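Local coordinates for protein tungsten-containing formylmethanofuran dehydrogenase 2 subunit C (Methanothermobacter wolfeii, PDB 5T5I) that is subunit C of a tungsten-containing formylmethanofuran dehydrogenase, which interconverts carbon dioxide and formylmethanofuran at the start of methane formation from carbon dioxide, at residues C[204-218]-C[254-268]. Sequence-based numbering, arbitrary orientation.
Sequences MAGGTIVVKGMMQEF and AKGIVYAAVGCNGHI
Asn265 reaches back to the turn after strand 208-211 and joins the two segments just past the ends of their strands. From CB the side chain leads to CG, which lies beside the backbone N of Asn265 and anti to its carbonyl carbon (chi1 -68°), and there the amide splits its work. OD1 takes the N-H of Met215 at 2.8 Å, in the carbonyl plane and on a lone pair, with the bond almost straight at 176°. ND2 gives one bond to Gly213 O at 2.9 Å and another to Ala261 O within its own segment; both acceptors lie close to the amide plane, so three bonds fix its rotation.

Before this clamp, strands 208-211 and 256-261 run parallel, with backbone bonds such as Tyr259 N to Ile209 O (2.8 Å). Val258 and Ala260 share one face with Ile209 and Val211, while Tyr259 lies on the other, where Thr208 CG2 meets the ring edge at CD2 (3.9 Å). Met204, bent at its end, lays CE over Gly256 CA at 3.8 Å.

Beyond the strands, His267 NE2 donates to Met215 O at 2.8 Å through a bent bond (136°), with Gln216 O a weak second acceptor. Met215 turns its CE over one face of the Phe218 ring, offset toward its rim, and that methyl also touches Ile268 CG2, which in turn packs 3.6 Å from Phe218 CD2.

This pair is the last parallel step in a row of stacked strands resembling a beta-solenoid: strand 208-211 also bonds to strand 187-192, whereas strand 256-261 is flanked on its far side by antiparallel strand 241-247, whose Phe245 meets Phe218 edge-to-face.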
ATOM      1  N   MET C 204     -32.376   9.931   2.712  1.00 21.56           N
ATOM      2  CA  MET C 204     -33.688   9.623   3.282  1.00 20.02           C
ATOM      3  C   MET C 204     -33.930  10.513   4.523  1.00 23.65           C
ATOM      4  O   MET C 204     -32.986  10.848   5.251  1.00 20.31           O
ATOM      5  CB  MET C 204     -33.827   8.114   3.632  1.00 20.57           C
ATOM      6  CG  MET C 204     -33.092   7.696   4.903  1.00 22.67           C
ATOM      7  SD  MET C 204     -33.088   5.914   5.294  1.00 23.75           S
ATOM      8  CE  MET C 204     -34.802   5.500   5.115  1.00 20.49           C
ATOM      9  N   ALA C 205     -35.193  10.908   4.726  1.00 23.01           N
ATOM     10  CA  ALA C 205     -35.636  11.700   5.886  1.00 23.54           C
ATOM     11  C   ALA C 205     -36.487  10.870   6.881  1.00 26.28           C
ATOM     12  O   ALA C 205     -36.630  11.255   8.037  1.00 23.26           O
ATOM     13  CB  ALA C 205     -36.442  12.894   5.389  1.00 24.59           C
ATOM     14  N   GLY C 206     -37.017   9.740   6.431  1.00 26.67           N
ATOM     15  CA  GLY C 206     -37.876   8.866   7.225  1.00 26.36           C
ATOM     16  C   GLY C 206     -38.183   7.580   6.484  1.00 29.48           C
ATOM     17  O   GLY C 206     -37.685   7.367   5.374  1.00 28.42           O
ATOM     18  N   GLY C 207     -38.991   6.734   7.101  1.00 25.39           N
ATOM     19  CA  GLY C 207     -39.321   5.426   6.558  1.00 25.31           C
ATOM     20  C   GLY C 207     -38.294   4.387   6.965  1.00 26.06           C
ATOM     21  O   GLY C 207     -37.322   4.696   7.677  1.00 24.99           O
ATOM     22  N   THR C 208     -38.493   3.152   6.504  1.00 23.37           N
ATOM     23  CA  THR C 208     -37.619   2.024   6.837  1.00 21.92           C
ATOM     24  C   THR C 208     -37.194   1.232   5.589  1.00 24.95           C
ATOM     25  O   THR C 208     -38.013   0.921   4.740  1.00 23.24           O
ATOM     26  CB  THR C 208     -38.315   1.071   7.838  1.00 28.17           C
ATOM     27  OG1 THR C 208     -38.837   1.809   8.928  1.00 30.15           O
ATOM     28  CG2 THR C 208     -37.382   0.003   8.367  1.00 26.34           C
ATOM     29  N   ILE C 209     -35.908   0.859   5.533  1.00 21.40           N
ATOM     30  CA  ILE C 209     -35.347   0.022   4.481  1.00 21.14           C
ATOM     31  C   ILE C 209     -34.761  -1.230   5.173  1.00 24.90           C
ATOM     32  O   ILE C 209     -33.964  -1.086   6.108  1.00 24.56           O
ATOM     33  CB  ILE C 209     -34.258   0.758   3.653  1.00 22.99           C
ATOM     34  CG1 ILE C 209     -34.845   2.025   2.985  1.00 23.52           C
ATOM     35  CG2 ILE C 209     -33.670  -0.201   2.600  1.00 25.17           C
ATOM     36  CD1 ILE C 209     -33.823   2.946   2.398  1.00 26.49           C
ATOM     37  N   VAL C 210     -35.122  -2.429   4.703  1.00 22.17           N
ATOM     38  CA  VAL C 210     -34.586  -3.696   5.239  1.00 22.61           C
ATOM     39  C   VAL C 210     -33.835  -4.406   4.109  1.00 26.19           C
ATOM     40  O   VAL C 210     -34.422  -4.657   3.056  1.00 26.85           O
ATOM     41  CB  VAL C 210     -35.668  -4.643   5.829  1.00 27.30           C
ATOM     42  CG1 VAL C 210     -35.034  -5.940   6.363  1.00 27.76           C
ATOM     43  CG2 VAL C 210     -36.476  -3.947   6.925  1.00 26.98           C
ATOM     44  N   VAL C 211     -32.548  -4.724   4.330  1.00 21.89           N
ATOM     45  CA  VAL C 211     -31.727  -5.480   3.368  1.00 21.38           C
ATOM     46  C   VAL C 211     -31.358  -6.824   4.010  1.00 25.83           C
ATOM     47  O   VAL C 211     -30.638  -6.850   5.014  1.00 24.65           O
ATOM     48  CB  VAL C 211     -30.473  -4.696   2.920  1.00 24.23           C
ATOM     49  CG1 VAL C 211     -29.704  -5.470   1.840  1.00 24.25           C
ATOM     50  CG2 VAL C 211     -30.852  -3.294   2.418  1.00 23.53           C
ATOM     51  N   LYS C 212     -31.867  -7.937   3.452  1.00 24.30           N
ATOM     52  CA  LYS C 212     -31.584  -9.289   3.964  1.00 25.16           C
ATOM     53  C   LYS C 212     -30.288  -9.871   3.383  1.00 29.76           C
ATOM     54  O   LYS C 212     -29.693 -10.758   3.987  1.00 28.49           O
ATOM     55  CB  LYS C 212     -32.737 -10.249   3.691  1.00 27.57           C
ATOM     56  CG  LYS C 212     -34.075  -9.802   4.243  1.00 31.05           C
ATOM     57  CD  LYS C 212     -35.091 -10.936   4.088  1.00 36.74           C
ATOM     58  CE  LYS C 212     -36.439 -10.626   4.663  1.00 42.48           C
ATOM     59  NZ  LYS C 212     -37.414 -11.745   4.441  1.00 43.13           N
ATOM     60  N   GLY C 213     -29.882  -9.392   2.210  1.00 27.82           N
ATOM     61  CA  GLY C 213     -28.634  -9.805   1.579  1.00 28.35           C
ATOM     62  C   GLY C 213     -27.506  -8.851   1.931  1.00 32.51           C
ATOM     63  O   GLY C 213     -27.518  -8.203   2.990  1.00 30.95           O
ATOM     64  N   MET C 214     -26.512  -8.779   1.052  1.00 30.42           N
ATOM     65  CA  MET C 214     -25.322  -7.960   1.254  1.00 30.15           C
ATOM     66  C   MET C 214     -25.443  -6.579   0.625  1.00 31.64           C
ATOM     67  O   MET C 214     -25.802  -6.475  -0.547  1.00 30.98           O
ATOM     68  CB  MET C 214     -24.104  -8.684   0.637  1.00 33.89           C
ATOM     69  CG  MET C 214     -22.802  -7.910   0.731  1.00 39.14           C
ATOM     70  SD  MET C 214     -21.393  -8.878   0.150  1.00 46.01           S
ATOM     71  CE  MET C 214     -20.069  -7.928   0.798  1.00 43.56           C
ATOM     72  N   MET C 215     -25.049  -5.532   1.371  1.00 26.61           N
ATOM     73  CA  MET C 215     -24.906  -4.168   0.834  1.00 26.54           C
ATOM     74  C   MET C 215     -23.397  -4.076   0.539  1.00 30.68           C
ATOM     75  O   MET C 215     -22.604  -4.171   1.478  1.00 30.55           O
ATOM     76  CB  MET C 215     -25.303  -3.075   1.845  1.00 28.60           C
ATOM     77  CG  MET C 215     -26.757  -3.092   2.221  1.00 31.01           C
ATOM     78  SD  MET C 215     -27.307  -1.562   3.002  1.00 32.76           S
ATOM     79  CE  MET C 215     -26.222  -1.460   4.354  1.00 30.66           C
ATOM     80  N   GLN C 216     -22.983  -3.979  -0.734  1.00 27.42           N
ATOM     81  CA  GLN C 216     -21.542  -3.912  -1.043  1.00 26.98           C
ATOM     82  C   GLN C 216     -20.882  -2.661  -0.430  1.00 28.35           C
ATOM     83  O   GLN C 216     -19.761  -2.748   0.070  1.00 28.31           O
ATOM     84  CB  GLN C 216     -21.269  -3.939  -2.558  1.00 27.93           C
ATOM     85  CG  GLN C 216     -21.644  -5.238  -3.269  1.00 44.09           C
ATOM     86  CD  GLN C 216     -21.292  -5.192  -4.747  1.00 66.29           C
ATOM     87  OE1 GLN C 216     -20.286  -4.606  -5.160  1.00 63.14           O
ATOM     88  NE2 GLN C 216     -22.087  -5.836  -5.587  1.00 59.85           N
ATOM     89  N   GLU C 217     -21.592  -1.513  -0.486  1.00 23.41           N
ATOM     90  CA  GLU C 217     -21.147  -0.215   0.030  1.00 23.37           C
ATOM     91  C   GLU C 217     -22.304   0.487   0.722  1.00 26.03           C
ATOM     92  O   GLU C 217     -23.452   0.273   0.355  1.00 26.47           O
ATOM     93  CB  GLU C 217     -20.689   0.683  -1.116  1.00 24.26           C
ATOM     94  CG  GLU C 217     -19.528   0.141  -1.932  1.00 30.00           C
ATOM     95  CD  GLU C 217     -19.316   0.950  -3.196  1.00 49.83           C
ATOM     96  OE1 GLU C 217     -18.994   2.154  -3.082  1.00 37.07           O
ATOM     97  OE2 GLU C 217     -19.593   0.422  -4.296  1.00 42.15           O
ATOM     98  N   PHE C 218     -21.998   1.327   1.712  1.00 21.78           N
ATOM     99  CA  PHE C 218     -23.010   2.087   2.440  1.00 21.11           C
ATOM    100  C   PHE C 218     -22.569   3.567   2.548  1.00 25.55           C
ATOM    101  O   PHE C 218     -21.744   3.994   1.739  1.00 27.11           O
ATOM    102  CB  PHE C 218     -23.356   1.396   3.771  1.00 21.74           C
ATOM    103  CG  PHE C 218     -24.605   1.856   4.506  1.00 22.18           C
ATOM    104  CD1 PHE C 218     -25.786   2.125   3.818  1.00 22.83           C
ATOM    105  CD2 PHE C 218     -24.580   2.073   5.877  1.00 24.70           C
ATOM    106  CE1 PHE C 218     -26.917   2.578   4.492  1.00 24.00           C
ATOM    107  CE2 PHE C 218     -25.717   2.526   6.548  1.00 25.72           C
ATOM    108  CZ  PHE C 218     -26.884   2.751   5.857  1.00 24.44           C
ATOM    109  N   ALA C 254     -33.262  14.163  10.020  1.00 27.52           N
ATOM    110  CA  ALA C 254     -33.461  12.828   9.440  1.00 26.83           C
ATOM    111  C   ALA C 254     -33.769  11.772  10.519  1.00 27.11           C
ATOM    112  O   ALA C 254     -33.115  11.752  11.555  1.00 25.18           O
ATOM    113  CB  ALA C 254     -32.223  12.410   8.653  1.00 27.90           C
ATOM    114  N   LYS C 255     -34.787  10.941  10.272  1.00 23.12           N
ATOM    115  CA  LYS C 255     -35.229   9.860  11.168  1.00 23.54           C
ATOM    116  C   LYS C 255     -35.384   8.517  10.441  1.00 26.98           C
ATOM    117  O   LYS C 255     -36.038   7.614  10.970  1.00 26.81           O
ATOM    118  CB  LYS C 255     -36.578  10.235  11.814  1.00 26.72           C
ATOM    119  CG  LYS C 255     -36.569  11.502  12.655  1.00 38.98           C
ATOM    120  CD  LYS C 255     -35.727  11.356  13.916  1.00 52.94           C
ATOM    121  CE  LYS C 255     -36.056  12.423  14.930  1.00 67.59           C
ATOM    122  NZ  LYS C 255     -35.140  12.369  16.099  1.00 76.32           N
ATOM    123  N   GLY C 256     -34.778   8.360   9.269  1.00 22.13           N
ATOM    124  CA  GLY C 256     -34.883   7.109   8.531  1.00 22.23           C
ATOM    125  C   GLY C 256     -34.106   5.980   9.180  1.00 25.27           C
ATOM    126  O   GLY C 256     -33.154   6.238   9.907  1.00 24.72           O
ATOM    127  N   ILE C 257     -34.541   4.734   8.970  1.00 23.69           N
ATOM    128  CA  ILE C 257     -33.887   3.547   9.547  1.00 23.03           C
ATOM    129  C   ILE C 257     -33.497   2.581   8.431  1.00 25.42           C
ATOM    130  O   ILE C 257     -34.318   2.282   7.558  1.00 23.74           O
ATOM    131  CB  ILE C 257     -34.793   2.840  10.609  1.00 25.66           C
ATOM    132  CG1 ILE C 257     -35.069   3.741  11.836  1.00 25.57           C
ATOM    133  CG2 ILE C 257     -34.205   1.505  11.064  1.00 26.80           C
ATOM    134  CD1 ILE C 257     -33.831   4.099  12.726  1.00 30.09           C
ATOM    135  N   VAL C 258     -32.251   2.083   8.474  1.00 23.04           N
ATOM    136  CA  VAL C 258     -31.772   1.038   7.567  1.00 23.73           C
ATOM    137  C   VAL C 258     -31.402  -0.182   8.438  1.00 26.20           C
ATOM    138  O   VAL C 258     -30.570  -0.052   9.346  1.00 25.60           O
ATOM    139  CB  VAL C 258     -30.575   1.484   6.681  1.00 27.14           C
ATOM    140  CG1 VAL C 258     -30.004   0.303   5.884  1.00 27.14           C
ATOM    141  CG2 VAL C 258     -30.986   2.603   5.731  1.00 26.35           C
ATOM    142  N   TYR C 259     -32.011  -1.347   8.152  1.00 22.82           N
ATOM    143  CA  TYR C 259     -31.690  -2.629   8.804  1.00 22.77           C
ATOM    144  C   TYR C 259     -30.905  -3.468   7.777  1.00 26.70           C
ATOM    145  O   TYR C 259     -31.327  -3.570   6.628  1.00 25.74           O
ATOM    146  CB  TYR C 259     -32.952  -3.403   9.229  1.00 22.39           C
ATOM    147  CG  TYR C 259     -33.658  -2.834  10.439  1.00 23.00           C
ATOM    148  CD1 TYR C 259     -33.139  -3.008  11.715  1.00 24.56           C
ATOM    149  CD2 TYR C 259     -34.897  -2.215  10.320  1.00 23.76           C
ATOM    150  CE1 TYR C 259     -33.812  -2.534  12.842  1.00 24.42           C
ATOM    151  CE2 TYR C 259     -35.604  -1.786  11.444  1.00 25.26           C
ATOM    152  CZ  TYR C 259     -35.047  -1.926  12.703  1.00 29.03           C
ATOM    153  OH  TYR C 259     -35.749  -1.487  13.803  1.00 29.80           O
ATOM    154  N   ALA C 260     -29.764  -4.029   8.172  1.00 23.61           N
ATOM    155  CA  ALA C 260     -28.954  -4.858   7.277  1.00 23.15           C
ATOM    156  C   ALA C 260     -28.573  -6.157   8.011  1.00 27.33           C
ATOM    157  O   ALA C 260     -28.004  -6.094   9.111  1.00 26.30           O
ATOM    158  CB  ALA C 260     -27.708  -4.101   6.836  1.00 23.31           C
ATOM    159  N   ALA C 261     -28.908  -7.324   7.419  1.00 25.63           N
ATOM    160  CA  ALA C 261     -28.644  -8.665   7.999  1.00 26.73           C
ATOM    161  C   ALA C 261     -27.189  -8.822   8.451  1.00 30.47           C
ATOM    162  O   ALA C 261     -26.266  -8.545   7.669  1.00 27.94           O
ATOM    163  CB  ALA C 261     -28.988  -9.753   7.001  1.00 27.66           C
ATOM    164  N   VAL C 262     -26.987  -9.237   9.718  1.00 28.82           N
ATOM    165  CA  VAL C 262     -25.635  -9.304  10.288  1.00 30.32           C
ATOM    166  C   VAL C 262     -24.679 -10.259   9.539  1.00 36.20           C
ATOM    167  O   VAL C 262     -23.496  -9.938   9.414  1.00 35.67           O
ATOM    168  CB  VAL C 262     -25.589  -9.601  11.817  1.00 35.28           C
ATOM    169  CG1 VAL C 262     -26.348  -8.542  12.627  1.00 34.74           C
ATOM    170  CG2 VAL C 262     -26.045 -11.019  12.151  1.00 36.26           C
ATOM    171  N   GLY C 263     -25.189 -11.412   9.112  1.00 34.87           N
ATOM    172  CA  GLY C 263     -24.418 -12.454   8.443  1.00 37.24           C
ATOM    173  C   GLY C 263     -23.568 -12.032   7.260  1.00 44.60           C
ATOM    174  O   GLY C 263     -22.461 -12.553   7.090  1.00 44.59           O
ATOM    175  N   CYS C 264     -24.050 -11.085   6.445  1.00 42.51           N
ATOM    176  CA  CYS C 264     -23.302 -10.667   5.250  1.00 44.46           C
ATOM    177  C   CYS C 264     -22.980  -9.168   5.200  1.00 43.44           C
ATOM    178  O   CYS C 264     -22.565  -8.695   4.144  1.00 43.20           O
ATOM    179  CB  CYS C 264     -24.036 -11.130   3.994  1.00 46.87           C
ATOM    180  SG  CYS C 264     -25.840 -11.038   4.117  1.00 51.76           S
ATOM    181  N   ASN C 265     -23.086  -8.430   6.338  1.00 36.40           N
ATOM    182  CA  ASN C 265     -22.798  -6.987   6.370  1.00 33.37           C
ATOM    183  C   ASN C 265     -21.836  -6.556   7.486  1.00 34.77           C
ATOM    184  O   ASN C 265     -21.842  -5.389   7.881  1.00 31.93           O
ATOM    185  CB  ASN C 265     -24.110  -6.205   6.442  1.00 28.31           C
ATOM    186  CG  ASN C 265     -24.893  -6.339   5.165  1.00 37.84           C
ATOM    187  OD1 ASN C 265     -24.477  -5.843   4.111  1.00 32.41           O
ATOM    188  ND2 ASN C 265     -25.990  -7.071   5.196  1.00 25.74           N
ATOM    189  N   GLY C 266     -20.960  -7.457   7.924  1.00 31.77           N
ATOM    190  CA  GLY C 266     -19.958  -7.144   8.939  1.00 32.52           C
ATOM    191  C   GLY C 266     -19.031  -6.016   8.520  1.00 36.51           C
ATOM    192  O   GLY C 266     -18.611  -5.223   9.360  1.00 36.32           O
ATOM    193  N   HIS C 267     -18.744  -5.909   7.211  1.00 32.30           N
ATOM    194  CA  HIS C 267     -17.897  -4.851   6.649  1.00 32.60           C
ATOM    195  C   HIS C 267     -18.565  -3.447   6.675  1.00 37.87           C
ATOM    196  O   HIS C 267     -17.852  -2.451   6.574  1.00 37.62           O
ATOM    197  CB  HIS C 267     -17.481  -5.221   5.215  1.00 33.19           C
ATOM    198  CG  HIS C 267     -18.632  -5.247   4.260  1.00 35.46           C
ATOM    199  ND1 HIS C 267     -19.596  -6.239   4.331  1.00 36.95           N
ATOM    200  CD2 HIS C 267     -18.971  -4.376   3.282  1.00 35.35           C
ATOM    201  CE1 HIS C 267     -20.487  -5.939   3.399  1.00 35.05           C
ATOM    202  NE2 HIS C 267     -20.146  -4.834   2.735  1.00 34.71           N
ATOM    203  N   ILE C 268     -19.917  -3.379   6.785  1.00 34.63           N
ATOM    204  CA  ILE C 268     -20.712  -2.136   6.842  1.00 35.71           C
ATOM    205  C   ILE C 268     -20.770  -1.577   8.273  1.00 42.91           C
ATOM    206  O   ILE C 268     -20.906  -0.359   8.430  1.00 42.06           O
ATOM    207  CB  ILE C 268     -22.154  -2.400   6.270  1.00 38.99           C
ATOM    208  CG1 ILE C 268     -22.100  -2.868   4.801  1.00 38.92           C
ATOM    209  CG2 ILE C 268     -23.084  -1.199   6.407  1.00 40.68           C
ATOM    210  CD1 ILE C 268     -21.300  -1.968   3.839  1.00 41.03           C
TER
HETATM  211  O   HOH W   1     -38.034   5.782  10.343  1.00 45.29           O